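Local coordinates for agglutinin (Narcissus pseudonarcissus, PDB 3DZW), which binds mannose-containing glycans, here alpha-1,3-linked mannobiose, as a tetrameric lectin of the daffodil with several sugar pockets on each chain, at residues S55-S58 with L62-Y65; C86-Q89 with N93-I96. All coordinates share one frame; numbering follows the deposited sequence. Where two conformers were deposited one is given.

Contact 1: S55-S58 with L62-Y65; sequences SMQS and LVVY. With MAN (alpha-D-mannopyranose), chain E; MAN (alpha-D-mannopyranose), chain B.
The Y65 ring receives Q57 OE1 at its edge, in the plane of the ring, while V63 CG1 sits over one face, 3.6 Å above the ring plane and displaced from its centre. The Q57 amide, only 26° from coplanar with the ring, meets it from the opposite direction, and Y65 OH donates to Q57 OE1 over 2.7 Å, in the carbonyl plane. With its proton spent there, Y65 OH accepts from O4 of the chain E mannose at 2.8 Å. The other end of the amide also works for the sugar: Q57 NE2 donates to mannose O3 (3.2 Å) and, weakly, to O2, besides bonding D59 OD1, so both ends of the amide fix its rotation. Q57, D59, N61 and Y65 follow the QxDxNxVxY mannose-binding motif of the monocot lectins, here carried by a beta hairpin of the beta-prism II fold. Its strands pair S55 with V63 through two backbone bonds, S55 N to V63 O (2.8 Å) and V63 N to S55 O (2.9 Å). On the face away from the sugar, the bent chain of M56 brings CE to 3.8 Å from L62 N, while L62 CD1 packs 4.2 Å from M56 CB.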
# COMPACT_ATOMS: atom_id res chain seq x y z
N SER A 55 -12.49 -10.77 16.14
CA SER A 55 -11.24 -11.28 16.71
C SER A 55 -10.68 -12.53 16.00
O SER A 55 -11.37 -13.55 15.87
CB SER A 55 -11.45 -11.62 18.19
OG SER A 55 -10.25 -12.15 18.76
N MET A 56 -9.43 -12.41 15.52
CA MET A 56 -8.71 -13.53 14.92
C MET A 56 -7.97 -14.11 16.10
O MET A 56 -6.97 -13.53 16.57
CB MET A 56 -7.78 -13.07 13.82
CG MET A 56 -6.91 -14.16 13.12
SD MET A 56 -7.78 -15.44 12.16
CE MET A 56 -8.41 -16.51 13.44
N GLN A 57 -8.45 -15.24 16.61
CA GLN A 57 -7.88 -15.87 17.83
C GLN A 57 -6.67 -16.79 17.62
O GLN A 57 -6.44 -17.30 16.50
CB GLN A 57 -9.00 -16.64 18.56
CG GLN A 57 -10.15 -15.73 18.97
CD GLN A 57 -11.26 -16.44 19.72
OE1 GLN A 57 -12.11 -15.79 20.33
NE2 GLN A 57 -11.25 -17.78 19.69
N SER A 58 -5.90 -16.99 18.70
CA SER A 58 -4.70 -17.84 18.67
C SER A 58 -5.03 -19.34 18.51
O SER A 58 -4.14 -20.15 18.27
CB SER A 58 -3.85 -17.61 19.92
OG SER A 58 -4.58 -17.89 21.10
N LEU A 62 -12.08 -17.46 13.91
CA LEU A 62 -12.39 -16.05 13.59
C LEU A 62 -13.76 -15.82 14.17
O LEU A 62 -14.71 -16.45 13.75
CB LEU A 62 -12.38 -15.80 12.09
CG LEU A 62 -12.63 -14.37 11.58
CD1 LEU A 62 -11.56 -13.41 12.07
CD2 LEU A 62 -12.71 -14.35 10.06
N VAL A 63 -13.88 -14.89 15.15
CA VAL A 63 -15.17 -14.68 15.85
C VAL A 63 -15.64 -13.23 16.01
O VAL A 63 -14.85 -12.32 16.26
CB VAL A 63 -15.08 -15.28 17.30
CG1 VAL A 63 -16.44 -15.24 18.01
CG2 VAL A 63 -14.53 -16.71 17.26
N VAL A 64 -16.97 -13.02 15.85
CA VAL A 64 -17.58 -11.73 16.05
C VAL A 64 -18.21 -11.76 17.45
O VAL A 64 -19.04 -12.63 17.74
CB VAL A 64 -18.66 -11.41 15.03
CG1 VAL A 64 -19.39 -10.09 15.40
CG2 VAL A 64 -18.06 -11.34 13.62
N TYR A 65 -17.79 -10.83 18.33
CA TYR A 65 -18.31 -10.74 19.71
C TYR A 65 -19.23 -9.54 19.92
O TYR A 65 -18.99 -8.46 19.37
CB TYR A 65 -17.17 -10.69 20.74
CG TYR A 65 -16.44 -12.00 20.94
CD1 TYR A 65 -16.94 -12.95 21.82
CD2 TYR A 65 -15.24 -12.27 20.28
CE1 TYR A 65 -16.28 -14.16 22.03
CE2 TYR A 65 -14.56 -13.49 20.49
CZ TYR A 65 -15.10 -14.43 21.37
OH TYR A 65 -14.45 -15.64 21.59
C1 MAN E . -14.51 -21.89 20.14
C2 MAN E . -13.46 -20.94 20.89
C3 MAN E . -14.11 -19.83 21.69
C4 MAN E . -15.19 -19.13 20.86
C5 MAN E . -16.26 -20.12 20.36
C6 MAN E . -17.28 -19.43 19.47
O1 MAN E . -14.72 -23.29 20.68
O2 MAN E . -12.62 -20.39 19.92
O3 MAN E . -13.13 -18.88 22.05
O4 MAN E . -15.82 -18.13 21.63
O5 MAN E . -15.71 -21.18 19.58
O6 MAN E . -18.13 -20.40 18.88
C1 MAN B . -12.90 -18.87 23.47
C2 MAN B . -12.01 -17.68 23.80
C3 MAN B . -10.56 -17.95 23.36
C4 MAN B . -10.09 -19.28 23.88
C5 MAN B . -11.05 -20.37 23.48
C6 MAN B . -10.61 -21.73 24.02
O2 MAN B . -12.06 -17.43 25.19
O3 MAN B . -9.70 -16.93 23.82
O4 MAN B . -8.81 -19.56 23.35
O5 MAN B . -12.34 -20.07 23.97
O6 MAN B . -11.56 -22.72 23.70

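Contact 2: C86-Q89 with N93-I96; sequences CVLQ and NVVI. With MAN (alpha-D-mannopyranose), chain C.
With CG anti to the carbonyl carbon (chi1 -57°) and the chain extended beyond it, Q89 reaches across V95 at a slant and sets OE1 3.4 Å from V95 CG2, the branch of that valine that stands beside its own backbone N. N93 turns the other way, CG swung away from the backbone N (chi1 -152°), which carries its amide to the same mannose of chain C. The two amides divide the sugar between them: Q89 NE2 donates to O3 (3.1 Å) and N93 ND2 to O2 (3.1 Å), the latter nearly straight at 170°. Q89 OE1 is held by Y97 OH and Q89 NE2 also by D91 OD1; D91 and Y97 bond the mannose as well and complete this pocket. A beta hairpin presents the QxDxNxVxY motif of the beta-prism II lectins. V87 and V95 form its hydrogen-bonded pair, V87 N to V95 O at 2.9 Å and V95 N to V87 O at 3.0 Å. Beyond them Q89 N donates to N93 O over 2.9 Å and closes the hairpin next to the turn. The face bearing C86, L88 and V94 is apolar: V94 straddles it, CG2 against L88 CD1 at 3.7 Å and CG1 against C86 SG, while F23 and L33 cover L88 and V94. At the outer strand, V95 and I96 pair antiparallel with a strand of the second subunit, whose T104 OG1 and T106 N bond N93 OD1.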
# COMPACT_ATOMS: atom_id res chain seq x y z
N CYS A 86 -5.68 -13.94 8.87
CA CYS A 86 -6.93 -13.76 8.10
C CYS A 86 -6.56 -12.74 7.05
O CYS A 86 -6.26 -11.59 7.38
CB CYS A 86 -8.05 -13.26 8.96
SG CYS A 86 -9.61 -12.92 8.01
N VAL A 87 -6.57 -13.15 5.77
CA VAL A 87 -6.15 -12.29 4.67
C VAL A 87 -7.23 -11.90 3.66
O VAL A 87 -7.94 -12.75 3.17
CB VAL A 87 -5.03 -13.02 3.84
CG1 VAL A 87 -4.49 -12.12 2.72
CG2 VAL A 87 -3.89 -13.51 4.74
N LEU A 88 -7.34 -10.57 3.38
CA LEU A 88 -8.22 -10.05 2.33
C LEU A 88 -7.31 -10.05 1.13
O LEU A 88 -6.44 -9.18 0.99
CB LEU A 88 -8.74 -8.65 2.65
CG LEU A 88 -9.53 -7.93 1.52
CD1 LEU A 88 -10.69 -8.76 1.00
CD2 LEU A 88 -10.01 -6.55 1.99
N GLN A 89 -7.47 -11.06 0.28
CA GLN A 89 -6.58 -11.28 -0.88
C GLN A 89 -6.84 -10.42 -2.13
O GLN A 89 -7.92 -9.89 -2.33
CB GLN A 89 -6.63 -12.78 -1.27
CG GLN A 89 -6.25 -13.72 -0.11
CD GLN A 89 -6.23 -15.20 -0.48
OE1 GLN A 89 -5.76 -16.04 0.30
NE2 GLN A 89 -6.73 -15.54 -1.67
N ASN A 93 -10.88 -13.02 -2.37
CA ASN A 93 -11.26 -14.03 -1.41
C ASN A 93 -10.74 -13.59 -0.04
O ASN A 93 -9.74 -12.87 0.04
CB ASN A 93 -10.67 -15.39 -1.82
CG ASN A 93 -11.53 -16.61 -1.31
OD1 ASN A 93 -12.56 -16.45 -0.64
ND2 ASN A 93 -11.09 -17.83 -1.67
N VAL A 94 -11.46 -13.98 1.03
CA VAL A 94 -11.04 -13.71 2.42
C VAL A 94 -10.75 -15.12 2.97
O VAL A 94 -11.66 -15.96 3.03
CB VAL A 94 -12.09 -13.00 3.22
CG1 VAL A 94 -11.64 -12.83 4.66
CG2 VAL A 94 -12.41 -11.62 2.60
N VAL A 95 -9.48 -15.36 3.35
CA VAL A 95 -9.03 -16.69 3.77
C VAL A 95 -8.22 -16.75 5.08
O VAL A 95 -7.39 -15.89 5.34
CB VAL A 95 -8.13 -17.32 2.65
CG1 VAL A 95 -7.80 -18.77 2.94
CG2 VAL A 95 -8.79 -17.20 1.29
N ILE A 96 -8.47 -17.80 5.88
CA ILE A 96 -7.72 -18.04 7.11
C ILE A 96 -6.66 -19.11 6.84
O ILE A 96 -6.99 -20.21 6.35
CB ILE A 96 -8.60 -18.54 8.25
CG1 ILE A 96 -9.61 -17.49 8.67
CG2 ILE A 96 -7.73 -18.92 9.46
CD1 ILE A 96 -10.59 -17.97 9.72
C1 MAN C . -8.98 -20.12 -3.98
C2 MAN C . -7.95 -19.00 -3.85
C3 MAN C . -6.86 -19.40 -2.85
C4 MAN C . -7.49 -19.79 -1.53
C5 MAN C . -8.57 -20.85 -1.74
C6 MAN C . -9.29 -21.19 -0.44
O2 MAN C . -8.59 -17.80 -3.45
O3 MAN C . -5.95 -18.33 -2.65
O4 MAN C . -6.47 -20.28 -0.65
O5 MAN C . -9.53 -20.40 -2.71
O6 MAN C . -10.22 -22.24 -0.67

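Contacts 1 and 2 are both buried hairpins that carry equivalent mannose sites, Q57 and Q89 holding corresponding places in two different sheets of the chain. Their inner faces meet in the middle of the fold, where L62 CB lies 3.7 Å from I96 CD1 and M56 SD 3.9 Å from C86 CB. The sides between the hairpins are apolar, whereas the sugar-facing sides mix valines with the polar ends of Q57, Y65, Q89 and N93. The tyrosine lies within contact 1, whereas contact 2 contains the asparagine of its pocket. Strand 62-65 has strand 71-74 of its own chain beside it; at strand 94-103 the sheet runs on into the second subunit, which also packs W102 on L62.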